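Local atomic coordinates of E3 SUMO-protein ligase SIZ1 (Saccharomyces cerevisiae, PDB entry 3I2D), a protein that acts as an E3 ligase that attaches SUMO to septins and PCNA, using a zinc-binding SP-RING that engages the E2 enzyme UBC9. Residues C252-T257 / Q290-Q295; P262-N267 / L271-A276; W278-Q283 / I298-L303. All coordinates share one frame; numbering follows the deposited sequence.

Interaction 1 (C252-T257 / Q290-Q295); sequences CPISYT and QCPVCQ. With ZN (zinc ion), chain B.
With CG1 anti to the carbonyl carbon (chi1 -62°) and the chain then extended (chi2 -178°), I254 reaches out to P292. Its CD1 lies 3.4 Å from P292 CG, and its CG1 rests beside CB and CG of that ring, the two side chains meeting obliquely. Isoleucine suits this place: its CG1-CD1 arm is long enough to lie against the proline, and branching at CB limits its torsions. Alongside, P253 CG meets V293 CG2 at 3.9 Å. An alanine in place of I254 would probably leave P292 without its one partner in 252-257 and open a gap between the two turns. Behind these apolar tips each turn is drawn round a cysteine sulfur: C252 SG accepts from S255 N at 3.5 Å, while C291 SG binds zinc at 2.3 Å and takes weak bonds from V293 N and C294 N. C294 SG binds the same zinc ion, and C268 and H270 complete the site. Two Cys-Pro turns thus pack with each proline against the residue after the other proline, one metal-bound and one closed by hydrogen bonds, the plan of the single-zinc SP-RING, which binds UBC9; as in RING ligases, these loops probably line the E2-binding surface.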
loop_
_atom_site.group_PDB
_atom_site.type_symbol
_atom_site.label_atom_id
_atom_site.label_comp_id
_atom_site.label_asym_id
_atom_site.label_seq_id
_atom_site.Cartn_x
_atom_site.Cartn_y
_atom_site.Cartn_z
ATOM N N CYS A 252 21.215 -2.703 -5.910
ATOM C CA CYS A 252 19.943 -2.030 -5.734
ATOM C C CYS A 252 20.158 -0.700 -5.015
ATOM O O CYS A 252 20.987 -0.598 -4.119
ATOM C CB CYS A 252 19.009 -2.915 -4.914
ATOM S SG CYS A 252 17.399 -2.198 -4.598
ATOM N N PRO A 253 19.410 0.345 -5.396
ATOM C CA PRO A 253 19.580 1.645 -4.734
ATOM C C PRO A 253 18.899 1.634 -3.368
ATOM O O PRO A 253 19.171 2.474 -2.510
ATOM C CB PRO A 253 18.899 2.620 -5.688
ATOM C CG PRO A 253 18.813 1.872 -6.975
ATOM C CD PRO A 253 18.512 0.475 -6.548
ATOM N N ILE A 254 17.997 0.677 -3.194
ATOM C CA ILE A 254 17.261 0.520 -1.954
ATOM C C ILE A 254 18.027 -0.344 -0.944
ATOM O O ILE A 254 18.124 0.009 0.221
ATOM C CB ILE A 254 15.897 -0.131 -2.214
ATOM C CG1 ILE A 254 15.057 0.779 -3.115
ATOM C CG2 ILE A 254 15.190 -0.416 -0.889
ATOM C CD1 ILE A 254 13.657 0.250 -3.398
ATOM N N SER A 255 18.584 -1.465 -1.396
ATOM C CA SER A 255 19.292 -2.367 -0.495
ATOM C C SER A 255 20.804 -2.214 -0.477
ATOM O O SER A 255 21.467 -2.734 0.424
ATOM C CB SER A 255 18.967 -3.811 -0.855
ATOM O OG SER A 255 19.675 -4.204 -2.014
ATOM N N TYR A 256 21.346 -1.497 -1.459
ATOM C CA TYR A 256 22.791 -1.312 -1.574
ATOM C C TYR A 256 23.432 -2.700 -1.578
ATOM O O TYR A 256 24.544 -2.900 -1.094
ATOM C CB TYR A 256 23.325 -0.454 -0.422
ATOM C CG TYR A 256 22.751 0.947 -0.410
ATOM C CD1 TYR A 256 21.568 1.236 0.272
ATOM C CD2 TYR A 256 23.360 1.972 -1.132
ATOM C CE1 TYR A 256 20.997 2.516 0.231
ATOM C CE2 TYR A 256 22.806 3.256 -1.185
ATOM C CZ TYR A 256 21.623 3.524 -0.506
ATOM O OH TYR A 256 21.058 4.785 -0.600
ATOM N N THR A 257 22.698 -3.650 -2.151
ATOM C CA THR A 257 23.114 -5.043 -2.260
ATOM C C THR A 257 22.793 -5.554 -3.656
ATOM O O THR A 257 22.020 -4.934 -4.387
ATOM C CB THR A 257 22.346 -5.913 -1.259
ATOM O OG1 THR A 257 22.731 -5.542 0.065
ATOM C CG2 THR A 257 22.625 -7.402 -1.488
ATOM N N GLN A 290 7.082 5.823 -5.261
ATOM C CA GLN A 290 7.942 6.648 -6.095
ATOM C C GLN A 290 9.188 5.858 -6.421
ATOM O O GLN A 290 9.762 5.203 -5.554
ATOM C CB GLN A 290 8.387 7.899 -5.366
ATOM C CG GLN A 290 7.384 9.000 -5.361
ATOM C CD GLN A 290 7.970 10.280 -4.828
ATOM O OE1 GLN A 290 7.427 11.361 -5.059
ATOM N NE2 GLN A 290 9.082 10.173 -4.102
ATOM N N CYS A 291 9.622 5.935 -7.665
ATOM C CA CYS A 291 10.803 5.216 -8.067
ATOM C C CYS A 291 12.005 5.725 -7.274
ATOM O O CYS A 291 12.189 6.929 -7.141
ATOM C CB CYS A 291 11.023 5.401 -9.574
ATOM S SG CYS A 291 12.487 4.586 -10.238
ATOM N N PRO A 292 12.830 4.807 -6.722
ATOM C CA PRO A 292 14.029 5.135 -5.935
ATOM C C PRO A 292 15.115 5.786 -6.781
ATOM O O PRO A 292 16.002 6.465 -6.261
ATOM C CB PRO A 292 14.497 3.776 -5.415
ATOM C CG PRO A 292 13.263 2.925 -5.454
ATOM C CD PRO A 292 12.601 3.351 -6.725
ATOM N N VAL A 293 15.042 5.564 -8.089
ATOM C CA VAL A 293 16.025 6.104 -9.019
ATOM C C VAL A 293 15.667 7.493 -9.607
ATOM O O VAL A 293 16.454 8.436 -9.495
ATOM C CB VAL A 293 16.269 5.094 -10.171
ATOM C CG1 VAL A 293 17.377 5.582 -11.073
ATOM C CG2 VAL A 293 16.624 3.739 -9.606
ATOM N N CYS A 294 14.483 7.612 -10.209
ATOM C CA CYS A 294 14.020 8.860 -10.833
ATOM C C CYS A 294 12.905 9.591 -10.070
ATOM O O CYS A 294 12.386 10.609 -10.533
ATOM C CB CYS A 294 13.522 8.568 -12.248
ATOM S SG CYS A 294 12.033 7.533 -12.307
ATOM N N GLN A 295 12.526 9.053 -8.919
ATOM C CA GLN A 295 11.489 9.632 -8.078
ATOM C C GLN A 295 10.111 9.817 -8.686
ATOM O O GLN A 295 9.247 10.386 -8.029
ATOM C CB GLN A 295 11.934 10.980 -7.522
ATOM C CG GLN A 295 13.131 10.942 -6.604
ATOM C CD GLN A 295 14.415 10.630 -7.342
ATOM O OE1 GLN A 295 14.699 11.211 -8.397
ATOM N NE2 GLN A 295 15.211 9.717 -6.785
HETATM ZN ZN ZN B . 12.291 5.258 -12.450
#

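Interaction 2 (P262-N267 / L271-A276); sequences PSKSIN and LQCFDA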
loop_
_atom_site.group_PDB
_atom_site.type_symbol
_atom_site.label_atom_id
_atom_site.label_comp_id
_atom_site.label_asym_id
_atom_site.label_seq_id
_atom_site.Cartn_x
_atom_site.Cartn_y
_atom_site.Cartn_z
ATOM N N PRO A 262 15.487 -7.347 -10.678
ATOM C CA PRO A 262 15.663 -6.042 -11.313
ATOM C C PRO A 262 14.355 -5.541 -11.858
ATOM O O PRO A 262 13.678 -6.248 -12.594
ATOM C CB PRO A 262 16.667 -6.319 -12.431
ATOM C CG PRO A 262 17.194 -7.685 -12.143
ATOM C CD PRO A 262 16.015 -8.390 -11.565
ATOM N N SER A 263 14.001 -4.312 -11.513
ATOM C CA SER A 263 12.754 -3.783 -11.994
ATOM C C SER A 263 12.641 -2.272 -12.037
ATOM O O SER A 263 13.517 -1.548 -11.593
ATOM C CB SER A 263 11.617 -4.384 -11.174
ATOM O OG SER A 263 11.943 -4.428 -9.804
ATOM N N LYS A 264 11.534 -1.813 -12.596
ATOM C CA LYS A 264 11.245 -0.392 -12.729
ATOM C C LYS A 264 9.913 -0.317 -13.436
ATOM O O LYS A 264 9.480 -1.307 -14.023
ATOM C CB LYS A 264 12.325 0.303 -13.573
ATOM C CG LYS A 264 12.500 -0.268 -14.982
ATOM C CD LYS A 264 13.830 0.182 -15.596
ATOM C CE LYS A 264 14.021 -0.408 -16.978
ATOM N NZ LYS A 264 15.410 -0.160 -17.479
ATOM N N SER A 265 9.258 0.837 -13.361
ATOM C CA SER A 265 7.979 1.035 -14.036
ATOM C C SER A 265 8.280 1.013 -15.513
ATOM O O SER A 265 9.369 1.421 -15.941
ATOM C CB SER A 265 7.374 2.405 -13.686
ATOM O OG SER A 265 6.098 2.600 -14.298
ATOM N N ILE A 266 7.332 0.531 -16.302
ATOM C CA ILE A 266 7.525 0.510 -17.745
ATOM C C ILE A 266 7.593 1.981 -18.199
ATOM O O ILE A 266 8.077 2.300 -19.293
ATOM C CB ILE A 266 6.366 -0.228 -18.419
ATOM C CG1 ILE A 266 5.055 0.516 -18.165
ATOM C CG2 ILE A 266 6.297 -1.657 -17.877
ATOM C CD1 ILE A 266 3.835 -0.206 -18.695
ATOM N N ASN A 267 7.133 2.871 -17.317
ATOM C CA ASN A 267 7.152 4.304 -17.562
ATOM C C ASN A 267 8.485 4.946 -17.175
ATOM O O ASN A 267 8.675 6.151 -17.365
ATOM C CB ASN A 267 6.030 4.993 -16.785
ATOM C CG ASN A 267 4.658 4.552 -17.239
ATOM O OD1 ASN A 267 4.497 4.061 -18.354
ATOM N ND2 ASN A 267 3.656 4.733 -16.383
ATOM N N LEU A 271 18.083 3.139 -17.342
ATOM C CA LEU A 271 18.572 1.775 -17.300
ATOM C C LEU A 271 18.572 1.168 -15.901
ATOM O O LEU A 271 18.184 0.009 -15.722
ATOM C CB LEU A 271 19.987 1.744 -17.862
ATOM C CG LEU A 271 20.226 0.899 -19.105
ATOM C CD1 LEU A 271 19.129 1.123 -20.138
ATOM C CD2 LEU A 271 21.588 1.272 -19.659
ATOM N N GLN A 272 19.007 1.956 -14.918
ATOM C CA GLN A 272 19.083 1.504 -13.530
ATOM C C GLN A 272 17.766 0.965 -12.989
ATOM O O GLN A 272 16.748 1.655 -13.000
ATOM C CB GLN A 272 19.585 2.641 -12.620
ATOM C CG GLN A 272 19.799 2.263 -11.133
ATOM C CD GLN A 272 20.636 0.993 -10.949
ATOM O OE1 GLN A 272 21.680 0.822 -11.592
ATOM N NE2 GLN A 272 20.188 0.105 -10.062
ATOM N N CYS A 273 17.796 -0.282 -12.527
ATOM C CA CYS A 273 16.619 -0.904 -11.949
ATOM C C CYS A 273 16.831 -0.922 -10.451
ATOM O O CYS A 273 17.835 -0.413 -9.953
ATOM C CB CYS A 273 16.454 -2.336 -12.453
ATOM S SG CYS A 273 16.192 -2.456 -14.222
ATOM N N PHE A 274 15.878 -1.492 -9.731
ATOM C CA PHE A 274 15.979 -1.604 -8.280
ATOM C C PHE A 274 15.312 -2.927 -7.934
ATOM O O PHE A 274 14.558 -3.462 -8.740
ATOM C CB PHE A 274 15.268 -0.441 -7.588
ATOM C CG PHE A 274 13.874 -0.242 -8.053
ATOM C CD1 PHE A 274 13.595 0.676 -9.058
ATOM C CD2 PHE A 274 12.833 -0.984 -7.499
ATOM C CE1 PHE A 274 12.294 0.859 -9.510
ATOM C CE2 PHE A 274 11.536 -0.813 -7.939
ATOM C CZ PHE A 274 11.259 0.117 -8.953
ATOM N N ASP A 275 15.576 -3.457 -6.747
ATOM C CA ASP A 275 15.013 -4.742 -6.390
ATOM C C ASP A 275 13.534 -4.697 -6.043
ATOM O O ASP A 275 13.144 -4.062 -5.063
ATOM C CB ASP A 275 15.817 -5.341 -5.243
ATOM C CG ASP A 275 15.476 -6.791 -5.015
ATOM O OD1 ASP A 275 14.560 -7.068 -4.213
ATOM O OD2 ASP A 275 16.100 -7.658 -5.667
ATOM N N ALA A 276 12.707 -5.388 -6.830
ATOM C CA ALA A 276 11.258 -5.374 -6.588
ATOM C C ALA A 276 10.893 -5.870 -5.198
ATOM O O ALA A 276 9.888 -5.450 -4.619
ATOM C CB ALA A 276 10.511 -6.193 -7.647
#
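The F274 ring has the carbonyl oxygen of S263 over one face, 3.3 Å above the plane and shifted toward the rim, while K264 CA approaches obliquely at 3.6 Å from F274 CE1. Outside the hairpin the same ring meets P253, P292 and the ring of F279, whose plane is inclined by about 45°, so a large flat residue serves to join the strands to the domain's core. S263 and F274 form an antiparallel hydrogen-bonded pair: S263 N gives to F274 O at 3.0 Å, and F274 N gives to S263 O on a lone pair in the carbonyl plane, N-H...O 148°. One carbonyl therefore serves both the strand bond and the ring face. The next pair, P262 with D275, is non-hydrogen-bonded; D275, at the N-cap of helix 276-285, takes W278 N on OD1 and K260 N and Y261 N on OD2, a role fitted to a short carboxylate. K264 turns its extended chain past C273 SG, 3.8 Å from CD, and its NZ bonds to H270 O and, weakly, to L271 O at 3.3 Å. Backbone oxygens thus hold a buried lysine whose side chain comes within about 5 Å of the zinc ion, where its charge would probably offset part of the negative charge of the three cysteine ligands.

Interaction 3 (W278-Q283 / I298-L303); sequences WFLHSQ and IALENL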
loop_
_atom_site.group_PDB
_atom_site.type_symbol
_atom_site.label_atom_id
_atom_site.label_comp_id
_atom_site.label_asym_id
_atom_site.label_seq_id
_atom_site.Cartn_x
_atom_site.Cartn_y
_atom_site.Cartn_z
ATOM N N TRP A 278 12.734 -5.473 -2.378
ATOM C CA TRP A 278 13.025 -4.430 -1.411
ATOM C C TRP A 278 12.098 -3.262 -1.629
ATOM O O TRP A 278 11.604 -2.673 -0.675
ATOM C CB TRP A 278 14.478 -3.956 -1.491
ATOM C CG TRP A 278 15.450 -4.880 -0.791
ATOM C CD1 TRP A 278 16.097 -5.950 -1.329
ATOM C CD2 TRP A 278 15.857 -4.819 0.583
ATOM N NE1 TRP A 278 16.886 -6.562 -0.383
ATOM C CE2 TRP A 278 16.759 -5.889 0.800
ATOM C CE3 TRP A 278 15.549 -3.964 1.651
ATOM C CZ2 TRP A 278 17.358 -6.129 2.043
ATOM C CZ3 TRP A 278 16.146 -4.201 2.886
ATOM C CH2 TRP A 278 17.042 -5.277 3.071
ATOM N N PHE A 279 11.849 -2.919 -2.882
ATOM C CA PHE A 279 10.952 -1.817 -3.137
ATOM C C PHE A 279 9.619 -2.038 -2.407
ATOM O O PHE A 279 9.076 -1.122 -1.782
ATOM C CB PHE A 279 10.694 -1.684 -4.633
ATOM C CG PHE A 279 9.715 -0.604 -4.976
ATOM C CD1 PHE A 279 10.069 0.734 -4.866
ATOM C CD2 PHE A 279 8.429 -0.924 -5.402
ATOM C CE1 PHE A 279 9.151 1.753 -5.179
ATOM C CE2 PHE A 279 7.501 0.083 -5.716
ATOM C CZ PHE A 279 7.867 1.425 -5.604
ATOM N N LEU A 280 9.105 -3.263 -2.481
ATOM C CA LEU A 280 7.820 -3.605 -1.880
ATOM C C LEU A 280 7.833 -3.671 -0.365
ATOM O O LEU A 280 6.820 -3.395 0.270
ATOM C CB LEU A 280 7.315 -4.920 -2.476
ATOM C CG LEU A 280 6.851 -4.804 -3.927
ATOM C CD1 LEU A 280 6.858 -6.163 -4.600
ATOM C CD2 LEU A 280 5.463 -4.202 -3.952
ATOM N N HIS A 281 8.972 -4.047 0.210
ATOM C CA HIS A 281 9.114 -4.100 1.664
ATOM C C HIS A 281 9.295 -2.675 2.166
ATOM O O HIS A 281 8.953 -2.363 3.290
ATOM C CB HIS A 281 10.317 -4.956 2.060
ATOM C CG HIS A 281 9.969 -6.389 2.307
ATOM N ND1 HIS A 281 9.401 -6.820 3.485
ATOM C CD2 HIS A 281 10.042 -7.476 1.501
ATOM C CE1 HIS A 281 9.135 -8.112 3.395
ATOM N NE2 HIS A 281 9.512 -8.535 2.203
ATOM N N SER A 282 9.845 -1.818 1.312
ATOM C CA SER A 282 10.046 -0.417 1.628
ATOM C C SER A 282 8.698 0.311 1.564
ATOM O O SER A 282 8.384 1.122 2.423
ATOM C CB SER A 282 10.988 0.215 0.621
ATOM O OG SER A 282 11.228 1.553 0.995
ATOM N N GLN A 283 7.903 0.022 0.540
ATOM C CA GLN A 283 6.595 0.654 0.414
ATOM C C GLN A 283 5.669 0.263 1.573
ATOM O O GLN A 283 4.884 1.082 2.056
ATOM C CB GLN A 283 5.935 0.282 -0.932
ATOM C CG GLN A 283 6.619 0.894 -2.134
ATOM C CD GLN A 283 6.884 2.381 -1.944
ATOM O OE1 GLN A 283 5.963 3.162 -1.740
ATOM N NE2 GLN A 283 8.150 2.773 -2.000
ATOM N N ILE A 298 4.939 5.762 -9.564
ATOM C CA ILE A 298 4.774 4.481 -10.228
ATOM C C ILE A 298 3.671 3.709 -9.543
ATOM O O ILE A 298 3.459 3.854 -8.337
ATOM C CB ILE A 298 6.077 3.645 -10.200
ATOM C CG1 ILE A 298 6.389 3.190 -8.791
ATOM C CG2 ILE A 298 7.257 4.462 -10.705
ATOM C CD1 ILE A 298 7.729 2.496 -8.737
ATOM N N ALA A 299 2.953 2.907 -10.321
ATOM C CA ALA A 299 1.871 2.106 -9.772
ATOM C C ALA A 299 2.312 0.659 -9.820
ATOM O O ALA A 299 3.052 0.276 -10.719
ATOM C CB ALA A 299 0.612 2.296 -10.585
ATOM N N LEU A 300 1.857 -0.135 -8.856
ATOM C CA LEU A 300 2.202 -1.549 -8.762
ATOM C C LEU A 300 1.985 -2.295 -10.085
ATOM O O LEU A 300 2.817 -3.107 -10.495
ATOM C CB LEU A 300 1.377 -2.191 -7.638
ATOM C CG LEU A 300 1.899 -3.465 -6.959
ATOM C CD1 LEU A 300 1.636 -4.680 -7.818
ATOM C CD2 LEU A 300 3.382 -3.327 -6.696
ATOM N N GLU A 301 0.875 -2.007 -10.758
ATOM C CA GLU A 301 0.553 -2.656 -12.028
ATOM C C GLU A 301 1.556 -2.394 -13.145
ATOM O O GLU A 301 1.648 -3.172 -14.092
ATOM C CB GLU A 301 -0.842 -2.243 -12.504
ATOM C CG GLU A 301 -1.145 -0.765 -12.363
ATOM C CD GLU A 301 -1.860 -0.434 -11.053
ATOM O OE1 GLU A 301 -1.327 -0.769 -9.961
ATOM O OE2 GLU A 301 -2.961 0.164 -11.125
ATOM N N ASN A 302 2.309 -1.308 -13.040
ATOM C CA ASN A 302 3.296 -0.970 -14.063
ATOM C C ASN A 302 4.694 -1.453 -13.736
ATOM O O ASN A 302 5.635 -1.187 -14.483
ATOM C CB ASN A 302 3.346 0.536 -14.261
ATOM C CG ASN A 302 2.085 1.073 -14.871
ATOM O OD1 ASN A 302 1.916 2.284 -15.002
ATOM N ND2 ASN A 302 1.189 0.178 -15.259
ATOM N N LEU A 303 4.832 -2.156 -12.618
ATOM C CA LEU A 303 6.130 -2.647 -12.193
ATOM C C LEU A 303 6.437 -3.963 -12.912
ATOM O O LEU A 303 5.684 -4.930 -12.798
ATOM C CB LEU A 303 6.127 -2.837 -10.675
ATOM C CG LEU A 303 7.453 -2.747 -9.912
ATOM C CD1 LEU A 303 8.056 -1.368 -10.108
ATOM C CD2 LEU A 303 7.224 -3.003 -8.424
#
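F279 and I298 come at each other from opposite directions, CZ of the ring meeting I298 CD1 at 3.3 Å, within a buried cluster that also takes in L280, L300 and L303. The L303 and F279 side chains lie oblique to each other, L303 CD2 3.9 Å from F279 CD2. The phenylalanine gets there by placing CG anti to the backbone N (chi1 177°), which throws the ring off the helix toward the loop; Q283 CG, one turn later, lies over one of its faces. Beside the ring L280 and L300 meet through single methyls, CD2 to CD2 at 3.6 Å, with the side chains at about a right angle. Branched aliphatics suit this seam, since each can present one methyl group to a neighbour. By contrast, W278 and E301 are exposed and take no part, and H281 puts NE2 to the carboxylate of E208. The apolar seam thus joins one side of helix 276-285 to the 3-10 turn 300-302 and the start of strand 303-305. Helix 207-215 borders it through L210 against L280, K213 against L300 and V214 against L303, while I298 also leans on S265 of strand 262-265.

All three contacts belong to the SP-RING and meet around F274 and F279. Interaction 2 is nested within the loop closed by interaction 1, their centres about 9 Å apart, and P292 CD lies 3.7 Å from F274 CD1. Interactions 1 and 3 alternate along the chain, centres about 11 Å apart, yet I254 CD1 comes within 3.4 Å of F279 CA. Interactions 2 and 3 follow in series, joined by F274 CE2 at 3.5 Å from F279 CG and by a probable hydrogen bond from I266 N to N302 O of 3.0 Å. Interaction 1 supplies two zinc ligands, and the side chains of K264 and I298 each come within about 5 Å of the ion.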